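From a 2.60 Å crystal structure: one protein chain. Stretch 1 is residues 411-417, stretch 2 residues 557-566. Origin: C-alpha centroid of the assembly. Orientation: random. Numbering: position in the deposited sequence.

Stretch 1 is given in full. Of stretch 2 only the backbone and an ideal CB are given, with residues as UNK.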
# COMPACT_ATOMS: atom_id res chain seq x y z
N ASN A 411 -0.63 -10.68 3.62
CA ASN A 411 0.55 -10.13 2.97
C ASN A 411 1.85 -10.63 3.59
O ASN A 411 2.89 -10.61 2.92
CB ASN A 411 0.52 -8.60 3.03
CG ASN A 411 -0.53 -8.00 2.11
OD1 ASN A 411 -0.94 -8.62 1.13
ND2 ASN A 411 -0.96 -6.79 2.42
N SER A 412 1.81 -11.08 4.84
CA SER A 412 3.00 -11.46 5.58
C SER A 412 3.21 -12.97 5.65
O SER A 412 4.14 -13.41 6.34
CB SER A 412 2.95 -10.88 7.00
OG SER A 412 2.89 -9.47 6.97
N ASN A 413 2.38 -13.76 4.98
CA ASN A 413 2.38 -15.21 5.11
C ASN A 413 2.17 -15.64 6.56
O ASN A 413 2.66 -16.69 6.99
CB ASN A 413 3.66 -15.83 4.55
CG ASN A 413 3.90 -15.47 3.09
OD1 ASN A 413 2.99 -15.55 2.27
ND2 ASN A 413 5.12 -15.07 2.77
N ALA A 414 1.42 -14.84 7.31
CA ALA A 414 1.05 -15.20 8.67
C ALA A 414 -0.11 -16.19 8.63
O ALA A 414 -1.12 -15.94 7.97
CB ALA A 414 0.66 -13.96 9.47
N ARG A 415 0.04 -17.31 9.33
CA ARG A 415 -0.91 -18.41 9.23
C ARG A 415 -2.08 -18.22 10.20
O ARG A 415 -2.37 -19.05 11.05
CB ARG A 415 -0.20 -19.74 9.48
CG ARG A 415 0.91 -20.05 8.49
CD ARG A 415 1.27 -21.52 8.51
NE ARG A 415 2.47 -21.81 7.74
CZ ARG A 415 3.70 -21.81 8.25
NH1 ARG A 415 3.89 -21.54 9.53
NH2 ARG A 415 4.74 -22.08 7.47
N PHE A 416 -2.77 -17.09 10.05
CA PHE A 416 -3.98 -16.85 10.82
C PHE A 416 -4.87 -15.87 10.09
O PHE A 416 -4.41 -15.03 9.32
CB PHE A 416 -3.66 -16.35 12.24
CG PHE A 416 -3.44 -14.86 12.32
CD1 PHE A 416 -2.22 -14.30 11.99
CD2 PHE A 416 -4.46 -14.02 12.74
CE1 PHE A 416 -2.02 -12.94 12.08
CE2 PHE A 416 -4.27 -12.65 12.83
CZ PHE A 416 -3.05 -12.11 12.49
N TYR A 417 -6.17 -15.99 10.36
CA TYR A 417 -7.17 -15.01 9.96
C TYR A 417 -8.08 -14.73 11.14
O TYR A 417 -8.33 -15.62 11.97
CB TYR A 417 -8.02 -15.48 8.77
CG TYR A 417 -7.31 -15.53 7.44
CD1 TYR A 417 -7.11 -14.38 6.69
CD2 TYR A 417 -6.87 -16.74 6.92
CE1 TYR A 417 -6.47 -14.43 5.46
CE2 TYR A 417 -6.23 -16.80 5.69
CZ TYR A 417 -6.03 -15.64 4.97
OH TYR A 417 -5.40 -15.69 3.75
N UNK A 557 8.59 -11.28 13.26
CA UNK A 557 7.29 -11.38 13.90
C UNK A 557 6.49 -12.56 13.36
O UNK A 557 5.76 -13.21 14.12
CB UNK A 557 6.51 -10.08 13.71
N UNK A 558 6.60 -12.83 12.06
CA UNK A 558 5.79 -13.89 11.45
C UNK A 558 6.14 -15.25 12.03
O UNK A 558 5.27 -16.11 12.20
CB UNK A 558 5.98 -13.91 9.93
N UNK A 559 7.42 -15.46 12.37
CA UNK A 559 7.82 -16.74 12.95
C UNK A 559 7.20 -16.97 14.32
O UNK A 559 6.88 -18.11 14.67
CB UNK A 559 9.34 -16.81 13.06
N UNK A 560 7.00 -15.91 15.09
CA UNK A 560 6.36 -16.05 16.40
C UNK A 560 4.85 -16.21 16.24
O UNK A 560 4.22 -16.99 16.97
CB UNK A 560 6.67 -14.84 17.29
N UNK A 561 4.25 -15.47 15.30
CA UNK A 561 2.82 -15.61 15.05
C UNK A 561 2.49 -17.04 14.63
O UNK A 561 1.52 -17.64 15.12
CB UNK A 561 2.36 -14.62 13.98
N UNK A 562 3.29 -17.61 13.73
CA UNK A 562 3.01 -18.95 13.23
C UNK A 562 3.20 -20.02 14.30
O UNK A 562 2.70 -21.14 14.13
CB UNK A 562 3.91 -19.26 12.03
N UNK A 563 3.90 -19.71 15.39
CA UNK A 563 4.04 -20.65 16.49
C UNK A 563 2.89 -20.57 17.49
O UNK A 563 2.70 -21.50 18.28
CB UNK A 563 5.37 -20.40 17.21
N UNK A 564 2.12 -19.48 17.48
CA UNK A 564 1.04 -19.27 18.43
C UNK A 564 -0.34 -19.25 17.79
O UNK A 564 -1.33 -19.28 18.52
CB UNK A 564 1.27 -17.96 19.18
N UNK A 565 -0.42 -19.18 16.46
CA UNK A 565 -1.72 -19.01 15.80
C UNK A 565 -2.64 -20.18 16.06
O UNK A 565 -3.81 -20.00 16.43
CB UNK A 565 -1.53 -18.83 14.29
N UNK A 566 -2.15 -21.41 15.87
CA UNK A 566 -3.01 -22.58 16.03
C UNK A 566 -3.41 -22.78 17.49
O UNK A 566 -4.57 -23.10 17.78
CB UNK A 566 -2.30 -23.83 15.50

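At position 557 nothing of stretch 1 lies within 5.5 Å of the ideal CB, and the contact sets no preference; the residue is Ala557. Position 558 is different. Its CA-to-CB bond points toward stretch 1, and the ideal CB lies 4.1 Å from Ser412 O, with Asn413 O and Ala414 CA slightly farther off. A compact branched side chain would fill this space, and a small hydroxyl residue could also be accommodated. The residue is Val558, with chi1 in t. Its CG2 packs 3.4 Å from Ser412 O and 3.8 Å from Ser412 CB; both methyls lie close to Ser412 O, and Val558 CG1 also comes within 4.2 Å of Ala414 CA.

Position 559 points away and position 560 is out of reach, so stretch 1 has no say at either; they hold Ser559 and Val560.

At position 561 the CB again points toward stretch 1, and its surroundings are apolar: Ala414 CB is 4.9 Å and Phe416 CD1 5.0 Å from the ideal CB. Leucine, isoleucine, valine or methionine would suit. Ile561 is found, and its CG2 bridges both neighbours, 3.6 Å from Phe416 CD1 and 4.2 Å from Ala414 CB.

Position 562 points sideways, with its ideal CB 3.4 Å from Arg415 NH1. Nearby, the backbone N of Arg415 offers a donor, and the guanidinium adds positive charge. An acceptor-bearing side chain is therefore expected, with Asp, Asn, Glu or Gln as candidates. The residue is Asn562, whose chi1 of -67° (m) brings its end nearer to the loop. Arg415 N donates a hydrogen bond to Asn562 OD1 at 2.9 Å, nearly straight at 166°, which ties the loop backbone to the helix. The amide's other end gains no such bond from the arginine: Arg415 NH1 and Asn562 ND2 are 3.2 Å apart, but both are donors.

Positions 563 and 564 make no contact with stretch 1 and leave the choice open; they are Leu563 and Asn564.

Position 565 points toward stretch 1 at very short range: the ideal CB is already 3.4 Å from Arg415 O and 3.9 Å from Phe416 CB. Such proximity favours a small residue, alanine or perhaps serine or glycine. Ala565 occupies it, its methyl resting against both atoms.

Position 566 points sideways, with nothing of stretch 1 near its CB, and the end of the Gln566 side chain leads off from stretch 1.

Stretch 2, residues 557-566: AVSVINLNAQ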
# COMPACT_ATOMS: atom_id res chain seq x y z
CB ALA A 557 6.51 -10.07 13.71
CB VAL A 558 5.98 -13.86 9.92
CG1 VAL A 558 5.22 -15.01 9.26
CG2 VAL A 558 5.51 -12.53 9.35
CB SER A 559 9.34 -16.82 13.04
OG SER A 559 9.84 -15.94 14.03
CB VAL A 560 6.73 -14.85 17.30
CG1 VAL A 560 5.91 -14.87 18.58
CG2 VAL A 560 8.21 -14.87 17.62
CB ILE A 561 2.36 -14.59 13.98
CG1 ILE A 561 2.51 -13.16 14.51
CG2 ILE A 561 0.93 -14.87 13.56
CD1 ILE A 561 2.12 -12.11 13.49
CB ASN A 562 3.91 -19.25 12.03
CG ASN A 562 3.57 -18.40 10.82
OD1 ASN A 562 2.50 -17.79 10.76
ND2 ASN A 562 4.47 -18.36 9.85
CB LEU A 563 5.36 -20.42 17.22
CG LEU A 563 6.64 -20.83 16.48
CD1 LEU A 563 7.87 -20.58 17.34
CD2 LEU A 563 6.57 -22.28 16.05
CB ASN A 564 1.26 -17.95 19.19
CG ASN A 564 2.48 -17.99 20.09
OD1 ASN A 564 2.92 -19.06 20.52
ND2 ASN A 564 3.05 -16.82 20.36
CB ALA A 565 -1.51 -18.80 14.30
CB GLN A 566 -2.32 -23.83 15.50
CG GLN A 566 -3.03 -25.12 15.85
CD GLN A 566 -2.29 -26.36 15.38
OE1 GLN A 566 -1.13 -26.57 15.74
NE2 GLN A 566 -2.96 -27.17 14.57
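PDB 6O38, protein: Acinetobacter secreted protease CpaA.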